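Local coordinates for O-succinylhomoserine sulfhydrylase (Mycobacterium tuberculosis, PDB 3NDN), which probably catalyses the pyridoxal-phosphate-dependent formation of L-homocysteine from O-succinyl-L-homoserine and hydrogen sulfide, a step of methionine biosynthesis, at residues S76-P81 with L254-G259; P97-T102 with A239-R244; A107-S112 with V220-G225; L113-G118 with G249-L254. All blocks are in the same frame, centred on the assembly; numbering follows the deposited sequence. Where two conformers were deposited one is given.

Contact 1 (S76-P81 with L254-G259); sequences SRYGNP and LMRHTG
Two arginines, one from each segment, carry this contact, and each works in a different way. Stacking comes first: the guanidinium of Arg256 lies flat on one face of the Tyr78 ring, centres 4.1 Å apart and planes 15° from parallel. The charged group sits off-centre, displaced over the face toward CD2 and CE2, in a cation-pi contact, whereas CD of Arg256 stands over the face, 3.9 Å from the ring centroid, as a CH-pi neighbour. An Arg256 chain extended from CG to NE lets both parts use the same face.

Hydrogen bonding involves the other arginine. Bent at chi3 (-47°), Arg77 brings NH2 to within 2.9 Å of Arg256 O near the helix end. This hydrogen bond is bent, N-H...O 132°, with the oxygen out of the guanidinium plane. Arg77 CD packs 3.7 Å from Gly259 CA. Its NE is bonded to the pyridoxal-phosphate–lysine side chain of a second subunit, so this loop probably helps complete the neighbour's active site.

Water mediates the third kind of link, donating to Arg77 O and to Met255 O.

The loop 76-81 leads into helix 81-94, N-capped by Asn80, and faces the end of helix 244-258, whose Met255 packs on strand 98-102 and helix 105-114.

Contact 2 (P97-T102 with A239-R244); sequences PAAFAT and AILGDR
Strands 98-102 and 239-242 run antiparallel, their axes 4.7 Å apart, and show how an edge strand is bonded into the large sheet of a PLP enzyme. At the hydrogen-bonded pair Phe100–Ile240 both residues give and accept. Ile240 N reaches Phe100 O at 2.9 Å with a nearly straight N-H...O angle of 171°, and Phe100 N returns to Ile240 O at 3.0 Å; in both bonds the donor lies in the carbonyl plane. Toward the Ala98 end the pairing is looser: Gly242 N donates to Ala98 O over 3.2 Å, but approaches from above the carbonyl plane.

The carbonyls also take CA-H...O contacts, among them Ala239 CA to Phe100 O at 3.4 Å. In between, at the non-hydrogen-bonded pairs, amides turn outward. Ala239 N and Leu241 N point to Tyr223 O and Val221 O of strand 220-224, probable hydrogen bonds, whereas Ala101 N finds the carboxylate of Glu87. Thr102 OG1 is bonded to Ser104 O, leaving the methyl CG2 to meet Ile240 CD1 at 4.0 Å. Ala99 CB rests 4.2 Å from Leu241 CG.

On the face bearing Ala99, Ala101, Ala239 and Leu241, helix 81-94 packs on Ala101 and Ala239; the face with Ala98, Phe100 and Ile240 packs under helix 244-258, and Ile240 also meets helix 105-114.

Contact 3 (A107-S112 with V220-G225); sequences AAVFTS and VVVYSG
Helix 105-114 packs against strand 220-224 within the large, PLP-binding domain of a fold-type I enzyme, where helices cover a mixed seven-stranded sheet. Helix and strand run roughly antiparallel, at 152°, with axes 7.9 Å apart at closest approach; the side chains facing each other here are small: Ala108, Ser112 and Val222. The first shell is centred on Val222, whose bond to CB points at the helix. With chi1 at -65°, its CG1 is anti to the carbonyl carbon and reaches toward Ser112 and the carbonyl of Ala108, while CG2 occupies the crowded position between N and C and meets Val109 CG2 at 4.1 Å. The two valines cross at about a right angle, methyl to methyl. Ala108 presents its CB to the strand, 4.2 Å from Val222 CB, and also lies near the carbonyl of Tyr223. No hydrogen bond joins the segments; the contact is van der Waals packing.

Farther out, strand 220-224 is held between strands 198-202 and 238-242, and Ile240 of the latter touches Ala108, Ser112 and Val220. Tyr223, turned away from the helix, has its hydroxyl bonded to Glu94 and Asn203. At the strand's end Ser224 OG bonds the cofactor phosphate oxygen OP2 of the modified lysine at position 227, which ties this packing to the active site. Next to the valine, Ser112 keeps its hydroxyl beside its own helix, chi1 at 67°, OG lying 3.0 Å from both Ala108 O and Val109 O and 3.6 Å from Val222 CG1.

Contact 4 (L113-G118 with G249-L254); sequences LGALLG and GPVQKL
Leu254 holds CG anti to its carbonyl carbon (chi1 -74°) and then extends (chi2 175°), which sends CD1 straight across to the backbone at Gly114 and Ala115. One turn earlier Val251, with CG1 anti to the backbone N (chi1 175°), sets CG2 anti to the carbonyl carbon and so toward Ala115. The methyl of Ala115 fits among Pro250, Val251 and Leu254: its CB lies 3.8 Å from Val251 CG2, the nearest of the three, with Pro250 CB and Leu254 CD1 a little farther off. Leu254 CD1 also rests against main chain, 3.6 Å from Ala115 N and 3.7 Å from Gly114 C. Pro250 offers the side of its ring, CB standing 3.6 Å from Ala115 O.

In the large domain of the PLP-dependent fold, helix 244-258 here packs on the segment that continues from helix 105-114, with no hydrogen bond across. Helix 244-258 widens into a pi-type turn at 249-251 and is kinked there: neither Gly249 N nor Pro250 N bonds back to the preceding turn, and Pro250 has no N-H to do so. Tyr246 of the same helix also touches Ala115 and Val251. A second subunit takes part as well: its Trp144 packs on Leu254 and donates NE1 to Leu117 O, its Arg143 bonds Gly114 O, and its Glu139 forms a salt bridge with Lys253 NZ.

Overall arrangement
Followed from the N terminus, the chain opens every contact before it closes any: loop 76-81, strand 98-102, helix 105-114 and the segment that continues from it all wait for partners more than a hundred residues on. Strand 220-224 returns first and closes contact 3, the innermost loop; strand 238-242 then closes contact 2 around it. Helix 244-258 closes contact 4, which crosses both 2 and 3, and finally contact 1, which encloses all the others. Contacts 2 and 3 meet through neighbouring strands of one sheet, while contacts 1 and 4 share helix 244-258 and Leu254. Together they join sheet, covering helices and the loop reaching a second subunit.

Contact 1 (S76-P81 with L254-G259)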
# COMPACT_ATOMS: atom_id res chain seq x y z
N SER A 76 -5.12 -0.28 17.96
CA SER A 76 -5.00 0.76 16.92
C SER A 76 -6.20 1.69 16.72
O SER A 76 -6.02 2.77 16.14
CB SER A 76 -4.55 0.14 15.59
OG SER A 76 -3.18 -0.22 15.64
N ARG A 77 -7.40 1.30 17.19
CA ARG A 77 -8.53 2.22 17.13
C ARG A 77 -8.22 3.54 17.84
O ARG A 77 -8.71 4.60 17.41
CB ARG A 77 -9.84 1.62 17.70
CG ARG A 77 -11.12 2.24 17.10
CD ARG A 77 -12.43 1.90 17.87
NE ARG A 77 -12.56 0.47 18.18
CZ ARG A 77 -12.38 -0.05 19.40
NH1 ARG A 77 -12.52 -1.36 19.58
NH2 ARG A 77 -12.09 0.74 20.43
N TYR A 78 -7.41 3.51 18.89
CA TYR A 78 -7.06 4.78 19.55
C TYR A 78 -5.58 5.11 19.76
O TYR A 78 -5.27 6.14 20.35
CB TYR A 78 -7.81 4.94 20.86
CG TYR A 78 -7.70 3.76 21.78
CD1 TYR A 78 -8.66 2.73 21.75
CD2 TYR A 78 -6.67 3.66 22.71
CE1 TYR A 78 -8.58 1.66 22.60
CE2 TYR A 78 -6.58 2.57 23.58
CZ TYR A 78 -7.54 1.58 23.51
OH TYR A 78 -7.48 0.48 24.35
N GLY A 79 -4.69 4.26 19.28
CA GLY A 79 -3.25 4.60 19.25
C GLY A 79 -2.46 3.63 18.39
O GLY A 79 -2.62 2.41 18.54
N ASN A 80 -1.59 4.16 17.53
CA ASN A 80 -0.74 3.37 16.60
C ASN A 80 0.58 4.14 16.34
O ASN A 80 0.56 5.37 16.20
CB ASN A 80 -1.52 3.09 15.30
CG ASN A 80 -0.65 2.49 14.18
OD1 ASN A 80 0.10 3.22 13.52
ND2 ASN A 80 -0.78 1.18 13.93
N PRO A 81 1.73 3.45 16.25
CA PRO A 81 2.99 4.22 16.08
C PRO A 81 3.13 5.09 14.81
O PRO A 81 3.69 6.19 14.88
CB PRO A 81 4.09 3.16 16.15
CG PRO A 81 3.39 1.82 16.10
CD PRO A 81 2.00 2.04 16.60
N LEU A 254 -14.69 10.03 23.00
CA LEU A 254 -15.43 9.82 21.76
C LEU A 254 -14.64 9.00 20.71
O LEU A 254 -15.22 8.17 20.00
CB LEU A 254 -15.94 11.15 21.17
CG LEU A 254 -17.13 11.83 21.88
CD1 LEU A 254 -17.45 13.21 21.24
CD2 LEU A 254 -18.37 10.93 21.83
N MET A 255 -13.33 9.24 20.61
CA MET A 255 -12.51 8.52 19.62
C MET A 255 -12.39 7.01 19.90
O MET A 255 -12.55 6.19 18.99
CB MET A 255 -11.12 9.17 19.43
CG MET A 255 -11.13 10.55 18.78
SD MET A 255 -11.86 10.70 17.12
CE MET A 255 -10.78 9.59 16.16
N ARG A 256 -12.11 6.65 21.15
CA ARG A 256 -12.01 5.25 21.55
C ARG A 256 -13.32 4.48 21.32
O ARG A 256 -13.33 3.38 20.74
CB ARG A 256 -11.60 5.13 23.03
CG ARG A 256 -10.20 5.63 23.37
CD ARG A 256 -9.76 5.14 24.75
NE ARG A 256 -8.39 5.53 25.08
CZ ARG A 256 -7.68 4.96 26.05
NH1 ARG A 256 -8.20 3.97 26.76
NH2 ARG A 256 -6.44 5.36 26.30
N HIS A 257 -14.43 5.07 21.75
CA HIS A 257 -15.71 4.35 21.79
C HIS A 257 -16.69 4.49 20.61
O HIS A 257 -17.51 3.58 20.40
CB HIS A 257 -16.39 4.63 23.14
CG HIS A 257 -15.51 4.34 24.32
ND1 HIS A 257 -14.97 3.09 24.56
CD2 HIS A 257 -15.05 5.14 25.32
CE1 HIS A 257 -14.23 3.13 25.66
NE2 HIS A 257 -14.27 4.36 26.14
N THR A 258 -16.63 5.59 19.87
CA THR A 258 -17.35 5.71 18.58
C THR A 258 -16.49 5.35 17.35
O THR A 258 -17.03 5.15 16.27
CB THR A 258 -18.03 7.10 18.34
OG1 THR A 258 -17.04 8.10 18.07
CG2 THR A 258 -18.92 7.53 19.52
N GLY A 259 -15.17 5.37 17.50
CA GLY A 259 -14.24 4.84 16.46
C GLY A 259 -14.16 5.36 15.02
O GLY A 259 -14.02 4.55 14.09
O HOH W 1 -11.26 6.04 16.56

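Contact 2 (P97-T102 with A239-R244)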
# COMPACT_ATOMS: atom_id res chain seq x y z
N PRO A 97 -0.78 22.54 21.69
CA PRO A 97 -0.39 21.71 22.84
C PRO A 97 -0.54 20.18 22.62
O PRO A 97 0.23 19.40 23.19
CB PRO A 97 -1.31 22.21 23.98
CG PRO A 97 -1.78 23.59 23.52
CD PRO A 97 -1.91 23.43 22.04
N ALA A 98 -1.53 19.77 21.81
CA ALA A 98 -1.82 18.34 21.57
C ALA A 98 -2.67 18.10 20.31
O ALA A 98 -3.23 19.06 19.75
CB ALA A 98 -2.47 17.69 22.81
N ALA A 99 -2.72 16.84 19.84
CA ALA A 99 -3.39 16.45 18.57
C ALA A 99 -3.98 15.03 18.59
O ALA A 99 -3.48 14.13 19.29
CB ALA A 99 -2.40 16.57 17.41
N PHE A 100 -5.05 14.82 17.80
CA PHE A 100 -5.69 13.51 17.61
C PHE A 100 -6.15 13.36 16.15
O PHE A 100 -6.86 14.23 15.64
CB PHE A 100 -6.91 13.35 18.55
CG PHE A 100 -7.09 11.92 19.05
CD1 PHE A 100 -6.96 11.62 20.40
CD2 PHE A 100 -7.36 10.88 18.16
CE1 PHE A 100 -7.10 10.30 20.88
CE2 PHE A 100 -7.51 9.55 18.62
CZ PHE A 100 -7.38 9.27 19.98
N ALA A 101 -5.72 12.28 15.49
CA ALA A 101 -6.05 12.02 14.07
C ALA A 101 -7.43 11.37 13.91
O ALA A 101 -7.84 10.59 14.78
CB ALA A 101 -4.96 11.12 13.42
N THR A 102 -8.11 11.65 12.79
CA THR A 102 -9.47 11.10 12.50
C THR A 102 -9.58 10.52 11.06
O THR A 102 -8.67 10.70 10.25
CB THR A 102 -10.55 12.18 12.67
OG1 THR A 102 -10.42 13.15 11.63
CG2 THR A 102 -10.50 12.89 14.04
N ALA A 239 -7.84 15.91 11.44
CA ALA A 239 -7.23 16.03 12.76
C ALA A 239 -7.90 17.09 13.63
O ALA A 239 -8.44 18.08 13.12
CB ALA A 239 -5.72 16.34 12.64
N ILE A 240 -7.82 16.87 14.94
CA ILE A 240 -8.27 17.86 15.95
C ILE A 240 -7.07 18.33 16.79
O ILE A 240 -6.38 17.51 17.40
CB ILE A 240 -9.34 17.26 16.89
CG1 ILE A 240 -10.50 16.64 16.08
CG2 ILE A 240 -9.86 18.33 17.88
CD1 ILE A 240 -11.32 15.59 16.85
N LEU A 241 -6.84 19.64 16.84
CA LEU A 241 -5.76 20.20 17.70
C LEU A 241 -6.30 21.15 18.80
O LEU A 241 -7.16 21.99 18.52
CB LEU A 241 -4.68 20.88 16.85
CG LEU A 241 -4.00 20.05 15.74
CD1 LEU A 241 -4.70 20.29 14.39
CD2 LEU A 241 -2.52 20.39 15.62
N GLY A 242 -5.79 21.00 20.03
CA GLY A 242 -6.23 21.80 21.21
C GLY A 242 -5.44 21.52 22.51
O GLY A 242 -4.33 20.97 22.46
N ASP A 243 -5.99 21.93 23.65
CA ASP A 243 -5.32 21.78 24.96
C ASP A 243 -5.23 20.30 25.36
O ASP A 243 -6.10 19.51 24.99
CB ASP A 243 -6.09 22.54 26.06
CG ASP A 243 -6.05 24.06 25.89
OD1 ASP A 243 -5.06 24.61 25.39
OD2 ASP A 243 -7.03 24.72 26.31
N ARG A 244 -4.20 19.95 26.12
CA ARG A 244 -4.01 18.56 26.60
C ARG A 244 -5.24 17.96 27.30
O ARG A 244 -5.61 16.81 27.02
CB ARG A 244 -2.76 18.42 27.49
CG ARG A 244 -2.44 16.95 27.89
CD ARG A 244 -1.53 16.83 29.12
NE ARG A 244 -1.76 17.90 30.10
CZ ARG A 244 -2.72 17.92 31.03
NH1 ARG A 244 -3.57 16.90 31.16
NH2 ARG A 244 -2.82 18.96 31.84

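Contact 3 (A107-S112 with V220-G225)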
# COMPACT_ATOMS: atom_id res chain seq x y z
N ALA A 107 -15.29 14.04 10.23
CA ALA A 107 -15.09 13.34 11.51
C ALA A 107 -14.43 14.24 12.55
O ALA A 107 -14.83 14.22 13.72
CB ALA A 107 -14.31 12.06 11.31
N ALA A 108 -13.43 15.05 12.14
CA ALA A 108 -12.83 16.04 13.04
C ALA A 108 -13.83 17.11 13.49
O ALA A 108 -13.88 17.44 14.67
CB ALA A 108 -11.57 16.71 12.41
N VAL A 109 -14.61 17.66 12.55
CA VAL A 109 -15.64 18.66 12.86
C VAL A 109 -16.70 18.14 13.84
O VAL A 109 -16.98 18.79 14.87
CB VAL A 109 -16.33 19.20 11.57
CG1 VAL A 109 -17.48 20.15 11.92
CG2 VAL A 109 -15.31 19.89 10.67
N PHE A 110 -17.29 16.97 13.54
CA PHE A 110 -18.35 16.41 14.39
C PHE A 110 -17.83 16.03 15.79
O PHE A 110 -18.45 16.38 16.81
CB PHE A 110 -19.09 15.22 13.72
CG PHE A 110 -20.05 14.52 14.66
CD1 PHE A 110 -21.29 15.09 14.96
CD2 PHE A 110 -19.66 13.36 15.32
CE1 PHE A 110 -22.16 14.49 15.87
CE2 PHE A 110 -20.51 12.73 16.23
CZ PHE A 110 -21.77 13.30 16.51
N THR A 111 -16.70 15.32 15.83
CA THR A 111 -16.14 14.87 17.12
C THR A 111 -15.66 16.05 17.99
O THR A 111 -15.85 16.02 19.21
CB THR A 111 -15.06 13.77 16.93
OG1 THR A 111 -15.64 12.64 16.26
CG2 THR A 111 -14.48 13.31 18.25
N SER A 112 -15.10 17.09 17.38
CA SER A 112 -14.59 18.24 18.15
C SER A 112 -15.76 18.99 18.82
O SER A 112 -15.69 19.33 20.02
CB SER A 112 -13.74 19.18 17.30
OG SER A 112 -14.51 19.84 16.29
N VAL A 220 -9.28 25.65 19.70
CA VAL A 220 -9.31 24.38 18.92
C VAL A 220 -9.21 24.68 17.43
O VAL A 220 -9.88 25.61 16.93
CB VAL A 220 -10.64 23.58 19.18
CG1 VAL A 220 -10.66 22.26 18.40
CG2 VAL A 220 -10.86 23.31 20.68
N VAL A 221 -8.39 23.92 16.70
CA VAL A 221 -8.32 24.04 15.25
C VAL A 221 -8.59 22.65 14.64
O VAL A 221 -8.08 21.63 15.15
CB VAL A 221 -6.95 24.63 14.75
CG1 VAL A 221 -6.88 24.65 13.24
CG2 VAL A 221 -6.76 26.05 15.30
N VAL A 222 -9.40 22.61 13.58
CA VAL A 222 -9.67 21.34 12.86
C VAL A 222 -9.22 21.40 11.39
O VAL A 222 -9.34 22.45 10.73
CB VAL A 222 -11.18 20.87 12.93
CG1 VAL A 222 -11.59 20.54 14.35
CG2 VAL A 222 -12.11 21.92 12.32
N TYR A 223 -8.71 20.26 10.90
CA TYR A 223 -8.21 20.12 9.53
C TYR A 223 -8.80 18.90 8.84
O TYR A 223 -8.95 17.85 9.46
CB TYR A 223 -6.68 19.99 9.50
CG TYR A 223 -5.96 21.28 9.75
CD1 TYR A 223 -6.07 22.34 8.84
CD2 TYR A 223 -5.18 21.46 10.88
CE1 TYR A 223 -5.43 23.54 9.05
CE2 TYR A 223 -4.53 22.68 11.12
CZ TYR A 223 -4.67 23.71 10.19
OH TYR A 223 -4.05 24.93 10.38
N SER A 224 -9.12 19.04 7.55
CA SER A 224 -9.22 17.91 6.62
C SER A 224 -7.81 17.63 6.04
O SER A 224 -7.21 18.53 5.47
CB SER A 224 -10.20 18.25 5.47
OG SER A 224 -10.14 17.30 4.40
N GLY A 225 -7.29 16.42 6.20
CA GLY A 225 -6.05 16.00 5.50
C GLY A 225 -6.22 15.70 4.02
O GLY A 225 -5.24 15.58 3.26

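Contact 4 (L113-G118 with G249-L254)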
# COMPACT_ATOMS: atom_id res chain seq x y z
N LEU A 113 -16.82 19.23 18.04
CA LEU A 113 -18.04 19.87 18.53
C LEU A 113 -18.82 19.00 19.51
O LEU A 113 -19.32 19.51 20.53
CB LEU A 113 -18.94 20.31 17.36
CG LEU A 113 -18.41 21.44 16.49
CD1 LEU A 113 -19.29 21.61 15.24
CD2 LEU A 113 -18.32 22.76 17.27
N GLY A 114 -18.92 17.70 19.22
CA GLY A 114 -19.59 16.75 20.11
C GLY A 114 -18.89 16.63 21.46
O GLY A 114 -19.53 16.40 22.48
N ALA A 115 -17.57 16.82 21.45
CA ALA A 115 -16.77 16.82 22.67
C ALA A 115 -17.13 17.97 23.62
O ALA A 115 -16.90 17.87 24.83
CB ALA A 115 -15.29 16.91 22.31
N LEU A 116 -17.63 19.07 23.05
CA LEU A 116 -17.96 20.29 23.82
C LEU A 116 -19.46 20.40 24.13
O LEU A 116 -19.87 21.20 24.99
CB LEU A 116 -17.51 21.54 23.04
CG LEU A 116 -16.00 21.77 22.79
CD1 LEU A 116 -15.79 22.88 21.75
CD2 LEU A 116 -15.27 22.12 24.09
N LEU A 117 -20.27 19.61 23.42
CA LEU A 117 -21.73 19.84 23.38
C LEU A 117 -22.62 18.60 23.62
O LEU A 117 -22.81 17.77 22.73
CB LEU A 117 -22.13 20.50 22.05
CG LEU A 117 -21.53 21.85 21.64
CD1 LEU A 117 -21.72 22.06 20.15
CD2 LEU A 117 -22.15 23.02 22.45
N GLY A 118 -23.18 18.52 24.83
CA GLY A 118 -24.22 17.53 25.15
C GLY A 118 -25.62 18.12 25.10
O GLY A 118 -25.81 19.30 24.77
N GLY A 249 -9.18 14.07 27.22
CA GLY A 249 -10.40 13.92 28.02
C GLY A 249 -11.63 13.58 27.19
O GLY A 249 -11.80 12.42 26.81
N PRO A 250 -12.49 14.58 26.90
CA PRO A 250 -13.72 14.35 26.13
C PRO A 250 -13.49 13.91 24.67
O PRO A 250 -14.27 13.10 24.15
CB PRO A 250 -14.46 15.69 26.22
CG PRO A 250 -13.39 16.69 26.51
CD PRO A 250 -12.37 15.98 27.35
N VAL A 251 -12.44 14.43 24.02
CA VAL A 251 -12.10 13.96 22.66
C VAL A 251 -11.68 12.48 22.65
O VAL A 251 -12.24 11.69 21.88
CB VAL A 251 -11.02 14.85 21.96
CG1 VAL A 251 -10.60 14.23 20.60
CG2 VAL A 251 -11.55 16.25 21.74
N GLN A 252 -10.72 12.11 23.50
CA GLN A 252 -10.27 10.71 23.59
C GLN A 252 -11.44 9.75 23.83
O GLN A 252 -11.51 8.69 23.22
CB GLN A 252 -9.19 10.53 24.66
CG GLN A 252 -8.55 9.13 24.70
CD GLN A 252 -7.62 8.95 25.91
OE1 GLN A 252 -6.52 9.51 25.96
NE2 GLN A 252 -8.06 8.16 26.89
N LYS A 253 -12.36 10.13 24.72
CA LYS A 253 -13.52 9.27 25.01
C LYS A 253 -14.36 8.99 23.77
O LYS A 253 -14.71 7.83 23.50
CB LYS A 253 -14.37 9.88 26.12
CG LYS A 253 -15.48 8.97 26.62
CD LYS A 253 -16.27 9.62 27.73
CE LYS A 253 -17.30 8.67 28.31
NZ LYS A 253 -18.28 9.40 29.18
N LEU A 254 -14.69 10.03 23.00
CA LEU A 254 -15.43 9.82 21.76
C LEU A 254 -14.64 9.00 20.71
O LEU A 254 -15.22 8.17 20.00
CB LEU A 254 -15.94 11.15 21.17
CG LEU A 254 -17.13 11.83 21.88
CD1 LEU A 254 -17.45 13.21 21.24
CD2 LEU A 254 -18.37 10.93 21.83